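Local atomic coordinates of tryptophan--tRNA ligase (Campylobacter jejuni, PDB entry 3M5W), a protein that probably catalyses, as a class I aminoacyl-tRNA synthetase acting as a homodimer, the ATP-dependent attachment of tryptophan to its cognate tRNA. Residues D15-N20 against A191-S196; I142-K147 against E175-E180. One frame throughout, in Å; residues are numbered along the deposited sequence.

Contact 1. Residues D15-N20 against A191-S196. With SO4 (sulfate ion), chain G.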
loop_
_atom_site.group_PDB
_atom_site.type_symbol
_atom_site.label_atom_id
_atom_site.label_comp_id
_atom_site.label_asym_id
_atom_site.label_seq_id
_atom_site.Cartn_x
_atom_site.Cartn_y
_atom_site.Cartn_z
ATOM N N ASP B 15 -1.788 -20.330 18.483
ATOM C CA ASP B 15 -1.117 -21.619 18.532
ATOM C C ASP B 15 -1.815 -22.675 17.671
ATOM O O ASP B 15 -3.027 -22.856 17.756
ATOM C CB ASP B 15 -0.999 -22.060 19.980
ATOM C CG ASP B 15 -0.056 -21.178 20.760
ATOM O OD1 ASP B 15 1.084 -20.961 20.259
ATOM O OD2 ASP B 15 -0.454 -20.705 21.859
ATOM N N LEU B 16 -1.058 -23.360 16.822
ATOM C CA LEU B 16 -1.667 -24.379 15.985
ATOM C C LEU B 16 -2.145 -25.547 16.868
ATOM O O LEU B 16 -1.523 -25.890 17.876
ATOM C CB LEU B 16 -0.678 -24.826 14.912
ATOM C CG LEU B 16 -0.525 -23.915 13.680
ATOM C CD1 LEU B 16 0.293 -24.612 12.635
ATOM C CD2 LEU B 16 -1.883 -23.504 13.039
ATOM N N HIS B 17 -3.253 -26.162 16.517
ATOM C CA HIS B 17 -3.688 -27.292 17.314
ATOM C C HIS B 17 -4.204 -28.463 16.473
ATOM O O HIS B 17 -4.223 -28.419 15.232
ATOM C CB HIS B 17 -4.773 -26.846 18.283
ATOM C CG HIS B 17 -5.991 -26.308 17.600
ATOM N ND1 HIS B 17 -6.813 -27.094 16.824
ATOM C CD2 HIS B 17 -6.528 -25.064 17.576
ATOM C CE1 HIS B 17 -7.811 -26.365 16.363
ATOM N NE2 HIS B 17 -7.671 -25.135 16.819
ATOM N N ILE B 18 -4.642 -29.497 17.179
ATOM C CA ILE B 18 -5.043 -30.772 16.585
ATOM C C ILE B 18 -6.053 -30.580 15.463
ATOM O O ILE B 18 -5.998 -31.276 14.428
ATOM C CB ILE B 18 -5.613 -31.705 17.696
ATOM C CG1 ILE B 18 -4.521 -31.993 18.709
ATOM C CG2 ILE B 18 -6.093 -33.000 17.143
ATOM C CD1 ILE B 18 -3.126 -32.027 18.074
ATOM N N GLY B 19 -6.981 -29.640 15.680
ATOM C CA GLY B 19 -8.023 -29.347 14.707
ATOM C C GLY B 19 -7.473 -28.685 13.452
ATOM O O GLY B 19 -7.786 -29.090 12.322
ATOM N N ASN B 20 -6.657 -27.655 13.663
ATOM C CA ASN B 20 -5.906 -27.022 12.582
ATOM C C ASN B 20 -5.221 -28.078 11.713
ATOM O O ASN B 20 -5.185 -27.950 10.488
ATOM C CB ASN B 20 -4.879 -26.026 13.150
ATOM C CG ASN B 20 -5.531 -24.867 13.893
ATOM O OD1 ASN B 20 -6.666 -24.495 13.596
ATOM N ND2 ASN B 20 -4.825 -24.296 14.854
ATOM N N ALA B 191 -17.119 -29.634 22.415
ATOM C CA ALA B 191 -17.461 -28.752 21.301
ATOM C C ALA B 191 -16.377 -28.813 20.224
ATOM O O ALA B 191 -15.284 -29.310 20.498
ATOM C CB ALA B 191 -17.643 -27.327 21.808
ATOM N N LYS B 192 -16.668 -28.328 19.009
ATOM C CA LYS B 192 -15.637 -28.251 17.966
ATOM C C LYS B 192 -14.450 -27.564 18.582
ATOM O O LYS B 192 -14.591 -26.575 19.302
ATOM C CB LYS B 192 -16.080 -27.445 16.736
ATOM C CG LYS B 192 -16.032 -25.913 16.932
ATOM C CD LYS B 192 -16.440 -25.140 15.669
ATOM C CE LYS B 192 -17.419 -23.958 15.948
ATOM N NZ LYS B 192 -18.889 -24.266 15.783
HETATM N N MSE B 193 -13.272 -28.097 18.322
HETATM C CA MSE B 193 -12.070 -27.481 18.849
HETATM C C MSE B 193 -11.757 -26.179 18.089
HETATM O O MSE B 193 -11.680 -26.173 16.864
HETATM C CB MSE B 193 -10.898 -28.462 18.748
HETATM C CG MSE B 193 -9.666 -28.032 19.493
HETATM SE SE MSE B 193 -8.128 -29.204 19.133
HETATM C CE MSE B 193 -8.491 -30.554 20.520
ATOM N N SER B 194 -11.582 -25.087 18.834
ATOM C CA SER B 194 -11.131 -23.811 18.280
ATOM C C SER B 194 -10.418 -23.018 19.360
ATOM O O SER B 194 -10.701 -23.180 20.549
ATOM C CB SER B 194 -12.317 -22.969 17.830
ATOM O OG SER B 194 -12.937 -22.395 18.972
ATOM N N LYS B 195 -9.523 -22.132 18.937
ATOM C CA LYS B 195 -8.877 -21.208 19.853
ATOM C C LYS B 195 -9.920 -20.554 20.764
ATOM O O LYS B 195 -9.850 -20.696 21.981
ATOM C CB LYS B 195 -8.080 -20.165 19.073
ATOM C CG LYS B 195 -6.854 -20.717 18.355
ATOM C CD LYS B 195 -6.422 -19.852 17.163
ATOM C CE LYS B 195 -5.082 -20.340 16.556
ATOM N NZ LYS B 195 -4.964 -21.830 16.233
ATOM N N SER B 196 -10.904 -19.883 20.169
ATOM C CA SER B 196 -11.965 -19.183 20.910
ATOM C C SER B 196 -12.527 -19.936 22.124
ATOM O O SER B 196 -12.576 -19.389 23.232
ATOM C CB SER B 196 -13.124 -18.836 19.977
ATOM O OG SER B 196 -14.145 -19.818 20.089
HETATM S S SO4 G . -9.258 -21.906 15.238
HETATM O O1 SO4 G . -9.540 -20.698 16.025
HETATM O O2 SO4 G . -9.059 -23.003 16.169
HETATM O O3 SO4 G . -10.372 -22.295 14.375
HETATM O O4 SO4 G . -8.039 -21.725 14.461
#
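With its CG turned between the backbone N and the carbonyl carbon (chi1 61°), His17 reaches across to the 191-196 loop, where Met193, a selenomethionine, comes to meet it with CG swung away from its own backbone N (chi1 -169°). Met193 CG lies over one face of the imidazole, 4.2 Å from the centroid of the His17 ring, a CH-pi contact. Met193 SE approaches the same ring obliquely, closest to His17 ND1 at 3.4 Å, and also packs on CB of Ile18. The ring is pinned at its rim: Gly19 N gives ND1 a weak capping bond at the start of helix 18-31, while His17 NE2 donates an almost straight bond (2.6 Å, 168°) to O2 of a sulfate, both partners lying in the ring plane. His17 belongs to the HIGH region and Met193 to the KMSKS region, the paired signatures of class I synthetases that handle ATP, and the sulfate sits between them, consistent with a place where phosphates of the nucleotide could bind. From the KMSKS side, Lys195 N also donates to the sulfate, at 2.9 Å to O2 and less closely to O1. The Lys195 side chain runs past the anion, its CD 3.4 Å from sulfate O1, and bends at its end, which carries NZ to the carbonyl of Asp15. That bond, 2.7 Å from Lys195 NZ to Asp15 O, comes in from above the carbonyl plane. Asn199 hydrogen-bonds Lys192 O and Ser194 N and so holds the loop's backbone.

Contact 2. Residues I142-K147 against E175-E180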
loop_
_atom_site.group_PDB
_atom_site.type_symbol
_atom_site.label_atom_id
_atom_site.label_comp_id
_atom_site.label_asym_id
_atom_site.label_seq_id
_atom_site.Cartn_x
_atom_site.Cartn_y
_atom_site.Cartn_z
ATOM N N ILE B 142 -7.750 -20.762 -7.793
ATOM C CA ILE B 142 -8.569 -21.224 -6.679
ATOM C C ILE B 142 -8.087 -20.650 -5.353
ATOM O O ILE B 142 -6.893 -20.663 -5.045
ATOM C CB ILE B 142 -8.596 -22.759 -6.559
ATOM C CG1 ILE B 142 -9.449 -23.360 -7.668
ATOM C CG2 ILE B 142 -9.243 -23.191 -5.252
ATOM C CD1 ILE B 142 -8.659 -23.751 -8.886
ATOM N N VAL B 143 -9.017 -20.130 -4.570
ATOM C CA VAL B 143 -8.643 -19.657 -3.267
ATOM C C VAL B 143 -9.405 -20.510 -2.287
ATOM O O VAL B 143 -10.626 -20.412 -2.203
ATOM C CB VAL B 143 -8.988 -18.192 -3.091
ATOM C CG1 VAL B 143 -8.507 -17.734 -1.741
ATOM C CG2 VAL B 143 -8.366 -17.345 -4.230
ATOM N N PRO B 144 -8.701 -21.408 -1.588
ATOM C CA PRO B 144 -9.437 -22.258 -0.640
ATOM C C PRO B 144 -9.929 -21.406 0.524
ATOM O O PRO B 144 -9.163 -20.686 1.175
ATOM C CB PRO B 144 -8.393 -23.279 -0.159
ATOM C CG PRO B 144 -7.209 -23.118 -1.111
ATOM C CD PRO B 144 -7.263 -21.699 -1.623
ATOM N N VAL B 145 -11.221 -21.493 0.783
ATOM C CA VAL B 145 -11.843 -20.555 1.672
ATOM C C VAL B 145 -12.831 -21.219 2.648
ATOM O O VAL B 145 -13.325 -22.331 2.419
ATOM C CB VAL B 145 -12.534 -19.493 0.845
ATOM C CG1 VAL B 145 -13.936 -19.312 1.319
ATOM C CG2 VAL B 145 -11.719 -18.183 0.856
ATOM N N GLY B 146 -13.082 -20.530 3.757
ATOM C CA GLY B 146 -14.018 -20.982 4.761
ATOM C C GLY B 146 -15.407 -20.426 4.524
ATOM O O GLY B 146 -15.562 -19.339 3.962
ATOM N N LYS B 147 -16.400 -21.185 4.985
ATOM C CA LYS B 147 -17.829 -20.945 4.774
ATOM C C LYS B 147 -18.305 -19.497 4.883
ATOM O O LYS B 147 -19.371 -19.149 4.371
ATOM C CB LYS B 147 -18.616 -21.794 5.772
ATOM C CG LYS B 147 -17.940 -23.123 6.098
ATOM C CD LYS B 147 -18.846 -24.293 5.761
ATOM C CE LYS B 147 -20.009 -24.399 6.751
ATOM N NZ LYS B 147 -20.886 -23.187 6.792
ATOM N N GLU B 175 -11.662 -17.957 -7.887
ATOM C CA GLU B 175 -12.882 -18.634 -7.484
ATOM C C GLU B 175 -12.679 -19.202 -6.100
ATOM O O GLU B 175 -11.656 -19.815 -5.829
ATOM C CB GLU B 175 -13.186 -19.753 -8.465
ATOM C CG GLU B 175 -14.659 -19.867 -8.822
ATOM C CD GLU B 175 -14.875 -20.294 -10.272
ATOM O OE1 GLU B 175 -13.917 -20.138 -11.080
ATOM O OE2 GLU B 175 -15.994 -20.773 -10.597
ATOM N N ALA B 176 -13.624 -18.959 -5.204
ATOM C CA ALA B 176 -13.552 -19.578 -3.895
ATOM C C ALA B 176 -13.804 -21.066 -4.087
ATOM O O ALA B 176 -14.558 -21.474 -4.964
ATOM C CB ALA B 176 -14.561 -18.983 -2.956
ATOM N N ARG B 177 -13.110 -21.889 -3.317
ATOM C CA ARG B 177 -13.476 -23.288 -3.220
ATOM C C ARG B 177 -13.623 -23.482 -1.752
ATOM O O ARG B 177 -12.619 -23.459 -1.034
ATOM C CB ARG B 177 -12.376 -24.202 -3.743
ATOM C CG ARG B 177 -12.566 -25.662 -3.364
ATOM C CD ARG B 177 -11.496 -26.093 -2.404
ATOM N NE ARG B 177 -10.254 -26.317 -3.128
ATOM C CZ ARG B 177 -9.093 -26.674 -2.580
ATOM N NH1 ARG B 177 -8.034 -26.861 -3.366
ATOM N NH2 ARG B 177 -8.984 -26.857 -1.262
ATOM N N VAL B 178 -14.869 -23.608 -1.295
ATOM C CA VAL B 178 -15.107 -23.888 0.122
ATOM C C VAL B 178 -14.735 -25.338 0.351
ATOM O O VAL B 178 -15.096 -26.228 -0.446
ATOM C CB VAL B 178 -16.566 -23.631 0.601
ATOM C CG1 VAL B 178 -16.567 -23.341 2.111
ATOM C CG2 VAL B 178 -17.203 -22.480 -0.164
ATOM N N ASN B 179 -13.991 -25.571 1.420
ATOM C CA ASN B 179 -13.466 -26.909 1.642
ATOM C C ASN B 179 -14.508 -27.875 2.221
ATOM O O ASN B 179 -15.336 -27.495 3.055
ATOM C CB ASN B 179 -12.189 -26.843 2.483
ATOM C CG ASN B 179 -11.150 -25.877 1.896
ATOM O OD1 ASN B 179 -10.260 -26.279 1.140
ATOM N ND2 ASN B 179 -11.269 -24.599 2.243
ATOM N N GLU B 180 -14.474 -29.111 1.736
ATOM C CA GLU B 180 -15.387 -30.154 2.180
ATOM C C GLU B 180 -16.140 -29.817 3.471
ATOM O O GLU B 180 -16.665 -30.701 4.156
ATOM C CB GLU B 180 -14.606 -31.440 2.368
ATOM C CG GLU B 180 -13.488 -31.612 1.368
ATOM C CD GLU B 180 -12.790 -32.951 1.524
ATOM O OE1 GLU B 180 -13.220 -33.751 2.391
ATOM O OE2 GLU B 180 -11.817 -33.205 0.782
#
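The guanidinium of Arg177 carries Pro144 on one face, with CB of the proline 3.8 Å from Arg177 NH2, and takes Asn179 OD1 at its edge. That edge bond, 2.8 Å from Arg177 NH2 to Asn179 OD1, lies close to the guanidinium plane and ties the arginine to Asn179, just past the end of the same strand. CG of Arg177 stands anti to the backbone N (chi1 166°), and the chain then bends at chi2 and chi3, bringing the guanidinium to Pro144. Nearer the backbone, CG2 of Ile142 rests 3.6 Å from Arg177 CB. The Asn179 amide also turns its ND2 to Val145 O for a weak bond, with a second, long and weak one from Asn179 N. Between the backbones, Val143 N donates to Glu175 O (2.9 Å), Arg177 N to Val143 O and Val145 N to Arg177 O. On the other side of the sheet, Val145 CG1 faces Ala176 CB at 4.3 Å, and helix 150-167 packs there through Val153. Beyond the strand end, Val178 CG1 touches Lys147 N, where the predicted ATP-binding Gly146 and Lys147 begin. Two parallel strands joined through that helix form a beta-alpha-beta crossover, the repeating unit of the Rossmann-type nucleotide-binding fold of class I synthetases.

Overall arrangement
Both contacts belong to the catalytic domain and both contribute residues to the predicted ATP site: their centres are 19 Å apart and their nearest atoms about 9 Å, without touching. Contact 2 lies between the two halves of contact 1 in the sequence, so the chain leaves helix 18-31, later builds the crossover and returns through the loop after strand 175-178 to bring the KMSKS region back to the HIGH region. The side chains of Lys147 in contact 2 and Lys192 in contact 1 are about 9 Å apart, though Lys147 is poorly ordered; both are in predicted ATP-binding segments. Val143 lies about 8 Å, side chain to side chain, from the predicted tryptophan-binding Asp134.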